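Local coordinates for dihydrodipicolinate reductase N-terminus domain-containing protein (Mycobacterium smegmatis, PDB 6IAQ) that probably catalyses the NADPH-dependent asymmetric reductive amination of ketones to amines, as a native amine dehydrogenase, at residues M148-M153 with D209-D214; A23-D28 with Q309-I314; E68-T73 with L93-E98; T143-M148 with F268-R273. All coordinates share one frame; numbering follows the deposited sequence.

Contact 1: M148-M153 with D209-D214; sequences MIALLM and DALVAD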
loop_
_atom_site.group_PDB
_atom_site.type_symbol
_atom_site.label_atom_id
_atom_site.label_comp_id
_atom_site.label_asym_id
_atom_site.label_seq_id
_atom_site.Cartn_x
_atom_site.Cartn_y
_atom_site.Cartn_z
ATOM N N MET A 148 4.219 -0.329 0.955
ATOM C CA MET A 148 3.299 -1.181 0.160
ATOM C C MET A 148 3.528 -2.652 0.525
ATOM O O MET A 148 2.557 -3.450 0.482
ATOM C CB MET A 148 3.532 -1.020 -1.350
ATOM C CG MET A 148 2.395 -1.661 -2.154
ATOM S SD MET A 148 2.547 -1.220 -3.881
ATOM C CE MET A 148 1.688 0.346 -3.815
ATOM N N ILE A 149 4.757 -3.008 0.882
ATOM C CA ILE A 149 5.087 -4.391 1.282
ATOM C C ILE A 149 4.495 -4.682 2.665
ATOM O O ILE A 149 3.861 -5.753 2.834
ATOM C CB ILE A 149 6.593 -4.677 1.208
ATOM C CG1 ILE A 149 7.177 -4.361 -0.165
ATOM C CG2 ILE A 149 6.878 -6.117 1.602
ATOM C CD1 ILE A 149 6.351 -4.865 -1.353
ATOM N N ALA A 150 4.641 -3.770 3.619
ATOM C CA ALA A 150 3.998 -3.915 4.942
ATOM C C ALA A 150 2.472 -4.005 4.777
ATOM O O ALA A 150 1.833 -4.796 5.495
ATOM C CB ALA A 150 4.403 -2.784 5.852
ATOM N N LEU A 151 1.883 -3.210 3.881
ATOM C CA LEU A 151 0.423 -3.260 3.629
ATOM C C LEU A 151 0.042 -4.659 3.097
ATOM O O LEU A 151 -0.950 -5.235 3.572
ATOM C CB LEU A 151 0.044 -2.137 2.663
ATOM C CG LEU A 151 -1.431 -2.078 2.253
ATOM C CD1 LEU A 151 -2.360 -1.989 3.446
ATOM C CD2 LEU A 151 -1.692 -0.893 1.331
ATOM N N LEU A 152 0.785 -5.184 2.127
ATOM C CA LEU A 152 0.524 -6.530 1.563
ATOM C C LEU A 152 0.602 -7.573 2.687
ATOM O O LEU A 152 -0.269 -8.467 2.736
ATOM C CB LEU A 152 1.530 -6.849 0.465
ATOM C CG LEU A 152 1.317 -8.178 -0.249
ATOM C CD1 LEU A 152 0.087 -8.067 -1.137
ATOM C CD2 LEU A 152 2.538 -8.574 -1.046
ATOM N N MET A 153 1.617 -7.460 3.557
ATOM C CA MET A 153 1.789 -8.334 4.758
ATOM C C MET A 153 0.539 -8.287 5.650
ATOM O O MET A 153 0.183 -9.309 6.274
ATOM C CB MET A 153 3.036 -7.926 5.551
ATOM C CG MET A 153 4.331 -8.265 4.835
ATOM S SD MET A 153 5.746 -7.474 5.669
ATOM C CE MET A 153 5.613 -8.247 7.283
ATOM N N ASP A 209 15.530 -3.858 7.658
ATOM C CA ASP A 209 15.502 -3.337 9.055
ATOM C C ASP A 209 14.165 -2.626 9.261
ATOM O O ASP A 209 13.541 -2.800 10.306
ATOM C CB ASP A 209 16.676 -2.394 9.365
ATOM C CG ASP A 209 18.045 -3.072 9.475
ATOM O OD1 ASP A 209 18.088 -4.315 9.607
ATOM O OD2 ASP A 209 19.077 -2.344 9.431
ATOM N N ALA A 210 13.717 -1.842 8.277
ATOM C CA ALA A 210 12.440 -1.091 8.343
ATOM C C ALA A 210 11.266 -2.079 8.441
ATOM O O ALA A 210 10.372 -1.835 9.277
ATOM C CB ALA A 210 12.289 -0.181 7.148
ATOM N N LEU A 211 11.235 -3.124 7.603
ATOM C CA LEU A 211 10.086 -4.073 7.576
ATOM C C LEU A 211 10.028 -4.828 8.907
ATOM O O LEU A 211 8.957 -4.936 9.487
ATOM C CB LEU A 211 10.231 -5.019 6.380
ATOM C CG LEU A 211 9.916 -4.410 5.017
ATOM C CD1 LEU A 211 10.198 -5.417 3.929
ATOM C CD2 LEU A 211 8.475 -3.933 4.944
ATOM N N VAL A 212 11.174 -5.297 9.377
ATOM C CA VAL A 212 11.292 -6.047 10.664
ATOM C C VAL A 212 10.817 -5.158 11.817
ATOM O O VAL A 212 9.977 -5.629 12.620
ATOM C CB VAL A 212 12.719 -6.570 10.851
ATOM C CG1 VAL A 212 12.987 -7.038 12.276
ATOM C CG2 VAL A 212 13.024 -7.679 9.844
ATOM N N ALA A 213 11.303 -3.916 11.892
ATOM C CA ALA A 213 10.944 -2.971 12.970
ATOM C C ALA A 213 9.454 -2.631 12.868
ATOM O O ALA A 213 8.764 -2.622 13.920
ATOM C CB ALA A 213 11.804 -1.733 12.893
ATOM N N ASP A 214 8.950 -2.358 11.659
ATOM C CA ASP A 214 7.512 -2.018 11.479
ATOM C C ASP A 214 6.634 -3.199 11.940
ATOM O O ASP A 214 5.549 -2.973 12.469
ATOM C CB ASP A 214 7.184 -1.619 10.041
ATOM C CG ASP A 214 5.715 -1.305 9.857
ATOM O OD1 ASP A 214 5.275 -0.220 10.287
ATOM O OD2 ASP A 214 5.023 -2.173 9.334
#

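Contact 2: A23-D28 with Q309-I314; sequences AGMLLD and QMVNRI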
loop_
_atom_site.group_PDB
_atom_site.type_symbol
_atom_site.label_atom_id
_atom_site.label_comp_id
_atom_site.label_asym_id
_atom_site.label_seq_id
_atom_site.Cartn_x
_atom_site.Cartn_y
_atom_site.Cartn_z
ATOM N N ALA A 23 13.355 19.734 -8.498
ATOM C CA ALA A 23 13.215 21.205 -8.543
ATOM C C ALA A 23 11.970 21.564 -9.358
ATOM O O ALA A 23 11.139 22.343 -8.857
ATOM C CB ALA A 23 14.481 21.833 -9.080
ATOM N N GLY A 24 11.803 20.973 -10.538
ATOM C CA GLY A 24 10.670 21.219 -11.440
ATOM C C GLY A 24 9.354 20.812 -10.787
ATOM O O GLY A 24 8.350 21.552 -10.958
ATOM N N MET A 25 9.344 19.689 -10.054
ATOM C CA MET A 25 8.132 19.217 -9.341
ATOM C C MET A 25 7.826 20.193 -8.193
ATOM O O MET A 25 6.656 20.465 -7.977
ATOM C CB MET A 25 8.309 17.807 -8.773
ATOM C CG MET A 25 8.406 16.721 -9.829
ATOM S SD MET A 25 8.856 15.128 -9.101
ATOM C CE MET A 25 8.794 14.127 -10.576
ATOM N N LEU A 26 8.827 20.690 -7.470
ATOM C CA LEU A 26 8.611 21.669 -6.362
ATOM C C LEU A 26 7.879 22.893 -6.942
ATOM O O LEU A 26 6.857 23.320 -6.377
ATOM C CB LEU A 26 9.937 22.094 -5.725
ATOM C CG LEU A 26 10.694 21.043 -4.919
ATOM C CD1 LEU A 26 12.053 21.580 -4.483
ATOM C CD2 LEU A 26 9.907 20.578 -3.720
ATOM N N LEU A 27 8.347 23.415 -8.064
ATOM C CA LEU A 27 7.737 24.600 -8.723
ATOM C C LEU A 27 6.285 24.277 -9.122
ATOM O O LEU A 27 5.407 25.083 -8.807
ATOM C CB LEU A 27 8.603 24.996 -9.920
ATOM C CG LEU A 27 10.014 25.465 -9.565
ATOM C CD1 LEU A 27 10.824 25.701 -10.821
ATOM C CD2 LEU A 27 9.956 26.730 -8.737
ATOM N N ASP A 28 6.023 23.106 -9.704
ATOM C CA ASP A 28 4.658 22.639 -10.069
ATOM C C ASP A 28 3.740 22.600 -8.838
ATOM O O ASP A 28 2.549 22.826 -9.026
ATOM C CB ASP A 28 4.676 21.267 -10.744
ATOM C CG ASP A 28 5.244 21.296 -12.159
ATOM O OD1 ASP A 28 5.484 22.412 -12.666
ATOM O OD2 ASP A 28 5.458 20.206 -12.758
ATOM N N GLN A 309 8.137 10.803 -4.619
ATOM C CA GLN A 309 7.954 10.401 -3.209
ATOM C C GLN A 309 8.618 11.419 -2.285
ATOM O O GLN A 309 7.970 11.808 -1.295
ATOM C CB GLN A 309 8.391 8.963 -3.008
ATOM C CG GLN A 309 7.392 7.993 -3.634
ATOM C CD GLN A 309 7.825 6.575 -3.414
ATOM O OE1 GLN A 309 7.513 5.972 -2.398
ATOM N NE2 GLN A 309 8.569 6.049 -4.363
ATOM N N MET A 310 9.843 11.860 -2.582
ATOM C CA MET A 310 10.513 12.884 -1.739
ATOM C C MET A 310 9.661 14.154 -1.744
ATOM O O MET A 310 9.471 14.732 -0.690
ATOM C CB MET A 310 11.943 13.209 -2.210
ATOM C CG MET A 310 12.598 14.248 -1.316
ATOM S SD MET A 310 14.432 14.213 -1.358
ATOM C CE MET A 310 14.599 14.700 -3.069
ATOM N N VAL A 311 9.173 14.588 -2.889
ATOM C CA VAL A 311 8.349 15.828 -2.998
ATOM C C VAL A 311 7.066 15.661 -2.181
ATOM O O VAL A 311 6.799 16.535 -1.323
ATOM C CB VAL A 311 8.085 16.194 -4.461
ATOM C CG1 VAL A 311 7.046 17.305 -4.606
ATOM C CG2 VAL A 311 9.384 16.585 -5.152
ATOM N N ASN A 312 6.336 14.561 -2.392
ATOM C CA ASN A 312 4.995 14.344 -1.782
ATOM C C ASN A 312 5.194 14.136 -0.276
ATOM O O ASN A 312 4.210 14.342 0.474
ATOM C CB ASN A 312 4.227 13.212 -2.468
ATOM C CG ASN A 312 3.871 13.508 -3.918
ATOM O OD1 ASN A 312 3.929 14.657 -4.368
ATOM N ND2 ASN A 312 3.507 12.475 -4.675
ATOM N N ARG A 313 6.419 13.825 0.176
ATOM C CA ARG A 313 6.718 13.697 1.627
ATOM C C ARG A 313 6.934 15.067 2.308
ATOM O O ARG A 313 6.904 15.122 3.547
ATOM C CB ARG A 313 7.950 12.825 1.882
ATOM C CG ARG A 313 7.723 11.320 1.896
ATOM C CD ARG A 313 6.624 10.911 2.850
ATOM N NE ARG A 313 6.494 9.474 2.988
ATOM C CZ ARG A 313 5.482 8.872 3.624
ATOM N NH1 ARG A 313 4.495 9.582 4.190
ATOM N NH2 ARG A 313 5.465 7.556 3.697
ATOM N N ILE A 314 7.160 16.146 1.577
ATOM C CA ILE A 314 7.626 17.420 2.204
ATOM C C ILE A 314 6.596 17.900 3.232
ATOM O O ILE A 314 6.983 18.243 4.353
ATOM C CB ILE A 314 7.989 18.486 1.151
ATOM C CG1 ILE A 314 9.336 18.157 0.489
ATOM C CG2 ILE A 314 8.003 19.883 1.770
ATOM C CD1 ILE A 314 9.574 18.918 -0.778
#

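Contact 3: E68-T73 with L93-E98; sequences EVLEQT and LRICAE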
loop_
_atom_site.group_PDB
_atom_site.type_symbol
_atom_site.label_atom_id
_atom_site.label_comp_id
_atom_site.label_asym_id
_atom_site.label_seq_id
_atom_site.Cartn_x
_atom_site.Cartn_y
_atom_site.Cartn_z
ATOM N N GLU A 68 25.908 28.952 4.887
ATOM C CA GLU A 68 25.654 30.353 4.466
ATOM C C GLU A 68 24.252 30.450 3.844
ATOM O O GLU A 68 23.508 31.404 4.157
ATOM C CB GLU A 68 26.754 30.834 3.523
ATOM C CG GLU A 68 26.580 32.269 3.077
ATOM C CD GLU A 68 27.834 32.877 2.478
ATOM O OE1 GLU A 68 28.145 32.551 1.318
ATOM O OE2 GLU A 68 28.519 33.645 3.194
ATOM N N VAL A 69 23.887 29.507 2.981
ATOM C CA VAL A 69 22.544 29.520 2.330
ATOM C C VAL A 69 21.464 29.402 3.419
ATOM O O VAL A 69 20.466 30.142 3.332
ATOM C CB VAL A 69 22.418 28.416 1.276
ATOM C CG1 VAL A 69 20.991 28.237 0.794
ATOM C CG2 VAL A 69 23.327 28.697 0.110
ATOM N N LEU A 70 21.640 28.515 4.403
ATOM C CA LEU A 70 20.607 28.298 5.445
ATOM C C LEU A 70 20.510 29.543 6.343
ATOM O O LEU A 70 19.383 29.938 6.687
ATOM C CB LEU A 70 20.951 27.039 6.246
ATOM C CG LEU A 70 20.862 25.711 5.483
ATOM C CD1 LEU A 70 20.834 24.530 6.433
ATOM C CD2 LEU A 70 19.669 25.632 4.549
ATOM N N GLU A 71 21.647 30.136 6.718
ATOM C CA GLU A 71 21.707 31.355 7.569
ATOM C C GLU A 71 21.039 32.506 6.806
ATOM O O GLU A 71 20.312 33.286 7.437
ATOM C CB GLU A 71 23.146 31.632 8.007
ATOM C CG GLU A 71 23.626 30.602 9.036
ATOM C CD GLU A 71 25.129 30.456 9.216
ATOM O OE1 GLU A 71 25.872 31.299 8.661
ATOM O OE2 GLU A 71 25.566 29.505 9.918
ATOM N N GLN A 72 21.232 32.592 5.494
ATOM C CA GLN A 72 20.692 33.698 4.662
ATOM C C GLN A 72 19.177 33.516 4.399
ATOM O O GLN A 72 18.495 34.552 4.244
ATOM C CB GLN A 72 21.493 33.824 3.365
ATOM C CG GLN A 72 22.868 34.444 3.582
ATOM C CD GLN A 72 23.667 34.543 2.301
ATOM O OE1 GLN A 72 23.206 34.192 1.208
ATOM N NE2 GLN A 72 24.927 34.916 2.446
ATOM N N THR A 73 18.658 32.284 4.294
ATOM C CA THR A 73 17.288 32.044 3.771
ATOM C C THR A 73 16.351 31.400 4.808
ATOM O O THR A 73 15.130 31.573 4.631
ATOM C CB THR A 73 17.331 31.228 2.473
ATOM O OG1 THR A 73 17.871 29.952 2.807
ATOM C CG2 THR A 73 18.137 31.907 1.386
ATOM N N LEU A 93 23.520 16.569 6.880
ATOM C CA LEU A 93 22.388 16.466 7.837
ATOM C C LEU A 93 22.736 17.263 9.116
ATOM O O LEU A 93 21.795 17.856 9.695
ATOM C CB LEU A 93 22.062 14.989 8.112
ATOM C CG LEU A 93 21.475 14.213 6.922
ATOM C CD1 LEU A 93 21.397 12.719 7.165
ATOM C CD2 LEU A 93 20.098 14.724 6.592
ATOM N N ARG A 94 24.015 17.299 9.532
ATOM C CA ARG A 94 24.467 18.123 10.693
ATOM C C ARG A 94 24.169 19.606 10.418
ATOM O O ARG A 94 23.605 20.291 11.296
ATOM C CB ARG A 94 25.949 17.954 11.007
ATOM C CG ARG A 94 26.318 16.529 11.410
ATOM C CD ARG A 94 27.329 16.303 12.526
ATOM N NE ARG A 94 28.551 15.746 11.979
ATOM C CZ ARG A 94 29.165 14.632 12.386
ATOM N NH1 ARG A 94 28.689 13.895 13.377
ATOM N NH2 ARG A 94 30.229 14.209 11.733
ATOM N N ILE A 95 24.542 20.093 9.236
ATOM C CA ILE A 95 24.341 21.510 8.845
ATOM C C ILE A 95 22.826 21.832 8.903
ATOM O O ILE A 95 22.437 22.922 9.434
ATOM C CB ILE A 95 24.993 21.774 7.471
ATOM C CG1 ILE A 95 26.523 21.723 7.563
ATOM C CG2 ILE A 95 24.492 23.077 6.838
ATOM C CD1 ILE A 95 27.224 21.620 6.227
ATOM N N CYS A 96 21.958 20.942 8.412
ATOM C CA CYS A 96 20.488 21.183 8.407
ATOM C C CYS A 96 19.966 21.240 9.851
ATOM O O CYS A 96 19.296 22.250 10.225
ATOM C CB CYS A 96 19.761 20.122 7.589
ATOM S SG CYS A 96 20.054 20.344 5.821
ATOM N N ALA A 97 20.286 20.221 10.644
ATOM C CA ALA A 97 19.782 20.061 12.021
ATOM C C ALA A 97 20.324 21.192 12.914
ATOM O O ALA A 97 19.538 21.721 13.742
ATOM C CB ALA A 97 20.182 18.704 12.540
ATOM N N GLU A 98 21.608 21.565 12.760
ATOM C CA GLU A 98 22.227 22.675 13.530
ATOM C C GLU A 98 21.405 23.954 13.356
ATOM O O GLU A 98 21.217 24.692 14.331
ATOM C CB GLU A 98 23.659 22.971 13.080
ATOM C CG GLU A 98 24.521 23.431 14.252
ATOM C CD GLU A 98 25.241 22.272 14.913
ATOM O OE1 GLU A 98 25.708 21.409 14.157
ATOM O OE2 GLU A 98 25.321 22.229 16.152
#

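Contact 4: T143-M148 with F268-R273; sequences TFWVNM and FEMSGR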
loop_
_atom_site.group_PDB
_atom_site.type_symbol
_atom_site.label_atom_id
_atom_site.label_comp_id
_atom_site.label_asym_id
_atom_site.label_seq_id
_atom_site.Cartn_x
_atom_site.Cartn_y
_atom_site.Cartn_z
ATOM N N THR A 143 7.525 3.722 -0.693
ATOM C CA THR A 143 6.329 2.937 -1.076
ATOM C C THR A 143 6.729 1.529 -1.525
ATOM O O THR A 143 6.208 0.552 -0.953
ATOM C CB THR A 143 5.516 3.656 -2.145
ATOM O OG1 THR A 143 5.108 4.910 -1.648
ATOM C CG2 THR A 143 4.297 2.865 -2.542
ATOM N N PHE A 144 7.618 1.390 -2.512
ATOM C CA PHE A 144 7.721 0.135 -3.315
ATOM C C PHE A 144 8.465 -0.967 -2.573
ATOM O O PHE A 144 8.227 -2.132 -2.913
ATOM C CB PHE A 144 8.318 0.442 -4.684
ATOM C CG PHE A 144 7.387 1.279 -5.521
ATOM C CD1 PHE A 144 6.268 0.714 -6.116
ATOM C CD2 PHE A 144 7.587 2.646 -5.644
ATOM C CE1 PHE A 144 5.408 1.503 -6.869
ATOM C CE2 PHE A 144 6.710 3.433 -6.365
ATOM C CZ PHE A 144 5.604 2.866 -6.967
ATOM N N TRP A 145 9.298 -0.640 -1.580
ATOM C CA TRP A 145 10.062 -1.671 -0.836
ATOM C C TRP A 145 9.658 -1.707 0.645
ATOM O O TRP A 145 10.026 -2.701 1.294
ATOM C CB TRP A 145 11.578 -1.512 -1.002
ATOM C CG TRP A 145 12.080 -1.650 -2.400
ATOM C CD1 TRP A 145 11.427 -2.209 -3.462
ATOM C CD2 TRP A 145 13.366 -1.249 -2.889
ATOM N NE1 TRP A 145 12.219 -2.183 -4.578
ATOM C CE2 TRP A 145 13.407 -1.572 -4.267
ATOM C CE3 TRP A 145 14.456 -0.572 -2.324
ATOM C CZ2 TRP A 145 14.497 -1.249 -5.080
ATOM C CZ3 TRP A 145 15.560 -0.305 -3.115
ATOM C CH2 TRP A 145 15.574 -0.622 -4.479
ATOM N N VAL A 146 8.954 -0.703 1.163
ATOM C CA VAL A 146 8.608 -0.667 2.609
ATOM C C VAL A 146 7.093 -0.605 2.816
ATOM O O VAL A 146 6.528 -1.647 3.205
ATOM C CB VAL A 146 9.338 0.473 3.337
ATOM C CG1 VAL A 146 8.958 0.514 4.810
ATOM C CG2 VAL A 146 10.848 0.402 3.137
ATOM N N ASN A 147 6.444 0.543 2.605
ATOM C CA ASN A 147 5.047 0.764 3.045
ATOM C C ASN A 147 4.043 -0.139 2.265
ATOM O O ASN A 147 3.072 -0.638 2.898
ATOM C CB ASN A 147 4.666 2.237 2.984
ATOM C CG ASN A 147 5.279 3.023 4.148
ATOM O OD1 ASN A 147 4.949 2.767 5.289
ATOM N ND2 ASN A 147 6.200 3.943 3.902
ATOM N N MET A 148 4.219 -0.329 0.955
ATOM C CA MET A 148 3.299 -1.181 0.160
ATOM C C MET A 148 3.528 -2.652 0.525
ATOM O O MET A 148 2.557 -3.450 0.482
ATOM C CB MET A 148 3.532 -1.020 -1.350
ATOM C CG MET A 148 2.395 -1.661 -2.154
ATOM S SD MET A 148 2.547 -1.220 -3.881
ATOM C CE MET A 148 1.688 0.346 -3.815
ATOM N N PHE A 268 15.691 -10.041 0.303
ATOM C CA PHE A 268 15.607 -8.987 -0.738
ATOM C C PHE A 268 16.848 -9.032 -1.620
ATOM O O PHE A 268 17.975 -8.848 -1.132
ATOM C CB PHE A 268 15.377 -7.630 -0.063
ATOM C CG PHE A 268 15.294 -6.470 -1.022
ATOM C CD1 PHE A 268 14.352 -6.465 -2.043
ATOM C CD2 PHE A 268 16.081 -5.348 -0.847
ATOM C CE1 PHE A 268 14.253 -5.394 -2.915
ATOM C CE2 PHE A 268 16.000 -4.282 -1.726
ATOM C CZ PHE A 268 15.077 -4.296 -2.750
ATOM N N GLU A 269 16.636 -9.251 -2.909
ATOM C CA GLU A 269 17.705 -9.235 -3.922
ATOM C C GLU A 269 17.511 -7.986 -4.785
ATOM O O GLU A 269 16.375 -7.764 -5.300
ATOM C CB GLU A 269 17.643 -10.513 -4.750
ATOM C CG GLU A 269 18.583 -10.519 -5.927
ATOM C CD GLU A 269 18.503 -11.794 -6.747
ATOM O OE1 GLU A 269 17.408 -12.172 -7.121
ATOM O OE2 GLU A 269 19.537 -12.418 -6.966
ATOM N N MET A 270 18.582 -7.195 -4.918
ATOM C CA MET A 270 18.542 -5.900 -5.622
ATOM C C MET A 270 19.740 -5.794 -6.549
ATOM O O MET A 270 20.882 -5.936 -6.092
ATOM C CB MET A 270 18.522 -4.749 -4.605
ATOM C CG MET A 270 18.280 -3.405 -5.234
ATOM S SD MET A 270 19.000 -2.095 -4.199
ATOM C CE MET A 270 20.709 -2.358 -4.663
ATOM N N SER A 271 19.480 -5.543 -7.815
ATOM C CA SER A 271 20.533 -5.247 -8.805
ATOM C C SER A 271 20.417 -3.780 -9.228
ATOM O O SER A 271 19.308 -3.329 -9.619
ATOM C CB SER A 271 20.463 -6.166 -9.975
ATOM O OG SER A 271 21.373 -5.742 -10.979
ATOM N N GLY A 272 21.542 -3.091 -9.170
ATOM C CA GLY A 272 21.724 -1.740 -9.703
ATOM C C GLY A 272 22.843 -1.772 -10.712
ATOM O O GLY A 272 24.024 -1.972 -10.290
ATOM N N ARG A 273 22.514 -1.619 -11.999
ATOM C CA ARG A 273 23.505 -1.816 -13.078
ATOM C C ARG A 273 23.140 -0.988 -14.305
ATOM O O ARG A 273 21.977 -0.585 -14.464
ATOM C CB ARG A 273 23.621 -3.304 -13.431
ATOM C CG ARG A 273 22.377 -3.892 -14.106
ATOM C CD ARG A 273 22.391 -5.429 -14.272
ATOM N NE ARG A 273 21.229 -5.709 -15.109
ATOM C CZ ARG A 273 19.971 -5.786 -14.656
ATOM N NH1 ARG A 273 19.720 -5.704 -13.354
ATOM N NH2 ARG A 273 18.977 -5.923 -15.519
#

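Contact 1: M148-M153 with D209-D214
Leu211 carries CG beside its own backbone N (chi1 -75°), which sets CD1 and CD2 against helix 141-153, while Ile149 holds its short branch anti to the backbone N, an orientation that leaves CG2 facing the leucine. The two residues belong to a helix-helix pair in the C-terminal part of the dehydrogenase, formed where helices 141-153 and 203-215 lie against the mixed beta sheet. The axes of segments 148-153 and 209-214 approach to 10.5 Å, their N-to-C directions 40° apart, and the CA atoms of Ala150 and Leu211, 6.6 Å apart, mark where the backbones come nearest. The leucine divides its two branches between neighbouring residues. CD1 rests on CG2 of Ile149 at 4.1 Å, the side chains crossing obliquely, whereas CD2 lies 4.1 Å from the backbone N of Ala150 and 4.3 Å from that residue's CB. The longer arm of Ile149 turns off elsewhere, and the residue also packs on Trp285 of strand 282-288; Leu211 and Met153 both touch Phe266 of strand 265-273. Asp214 follows one turn beyond Leu211. Its charge is answered across the dimer interface, OD2 by Arg332 and OD1 by Arg334 of the second subunit. Arg332 of that subunit packs on Ala150 too, and within the helix pair OD2 of Asp214 comes to 3.6 Å from the methyl CB of Ala150.

Contact 2: A23-D28 with Q309-I314
The Rossmann domain meets the C-terminal part of the chain here: Met25 and Leu26, on the helix that follows the first strand of the nucleotide-binding fold, pack against Val311 of helix 302-312 and Ile314 of the following helix 314-319. The CA atoms of Leu26 and Val311 lie 6.7 Å apart. One branch of Val311 serves both partners, its CG2 standing 4.0 Å from CB of Met25 and 4.3 Å from CD2 of Leu26. CG2 gets there because CG1 takes the position anti to the backbone N (chi1 170°). The same leucine methyl also touches Ile314: CD2 of Leu26 is 3.4 Å from CD1 of the isoleucine, closer than usual for two carbons, and the side chains cross at about a right angle. CB of Met25 makes the nearest approach to Val311; beyond it the extended chain runs on to Thr304, Cys307 and Thr308 of helix 302-312, and His157 of the second subunit packs on it as well. Ile314 in turn lies on Ile77 and Val79 of strand 77-80, so the pair is tied to the parallel sheet. Beside the contact, ND2 of Asn312 is hydrogen-bonded to O of Gly154 and O of Ala156 of the second subunit. Between the two segments themselves everything that meets is apolar, which implies that shape and burial, with no directional bond, set how the helices fit.

Contact 3: E68-T73 with L93-E98
Leu70 reaches from helix 66-73 into the side of helix 86-98, where Ile95 and Cys96 receive it. One methyl does the touching. CD1 of Leu70 sits 3.8 Å from the carbonyl O of Ile95 and 3.9 Å from CA of Cys96, pressing on backbone as much as on side chain. Side-chain contact is lighter: the same CD1 is 4.0 Å from CG2 of Ile95 and 4.3 Å from SG of Cys96. Cys96 points its CB away. The leucine reaches this far because CG stands anti to its carbonyl carbon (chi1 -67°). The Ile95 side chain lies about 7 Å from NADP (nearest atoms). His99 adds a polar bridge, with ND1 bonded to the O of Ile95 and NE2 to OE2 of Glu71; since both partners are acceptors, the ring may be doubly protonated. Thr73 bonds through OG1 to the O of Val69 at 2.7 Å, from above the carbonyl plane. The two helices flank strand 77-80 along the chain in the Rossmann domain. Cys96 packs on Ala78 and Ile80 of that strand, Ile95 and Cys96 both touch Tyr13 of strand 9-13, while Ala97 and Leu93 pack on Leu127 and Leu124 of helix 118-130.

Contact 4: T143-M148 with F268-R273
Trp145 lies within a wider pi-type turn of helix 141-153, closed by the bond from Met148 N to Thr143 O (2.9 Å), and faces Phe268 and Met270 on strand 265-273. The strand is extended and sits inside the mixed sheet, bonded on one flank to strand 249-260 and on the other to strand 158-169, and the alternation of its residues turns Phe268 and Met270 to the helix. The backbones stay well apart, 9.2 Å between the CA atoms of Trp145 and Phe268, and large side chains fill the interval. The phenylalanine drives its edge into the face of the indole: its CZ lies over the middle of the ring system, 3.5 Å from both CD2 and CE2 of Trp145. This is a T-shaped, edge-to-face pair, with the planes at 61° and the Phe268 and Trp145 five-membered-ring centroids 4.8 Å apart. Met270 serves the far end of the indole in a Met-aromatic contact, SD standing 3.7 Å from CH2 of Trp145 and oblique to the ring, 54° off its normal. Tyr140 meets Trp145 edge-to-face as well, and the ring of Trp285 lies against Phe268 with nearly parallel planes. A 1,2-ethanediol, probably from the crystallisation liquor, lies about 4 Å and NADP about 6 Å from the Trp145 side chain (nearest atoms), consistent with an aromatic wall of the active-site pocket beside the cofactor.

Overall arrangement
Along the chain, contact 2 closes the longest loop, joining the Rossmann domain to helix 302-312, and the other three lie nested inside it. Contact 3 comes first and stays within the nucleotide-binding half, while contact 1 lies inside the loop of contact 4. Contacts 1 and 4 share helix 141-153 and have centres about 12 Å apart. That helix also links contact 4 to contact 2, where Gln309 OE1 probably accepts a bond from Thr143 N. Contact 3 touches none of the others; its centre lies about 20 Å from contact 2's and about 31 Å from contact 4's. Contacts 1, 2 and 4 touch the second subunit, so helices of both parts lie near the dimer interface.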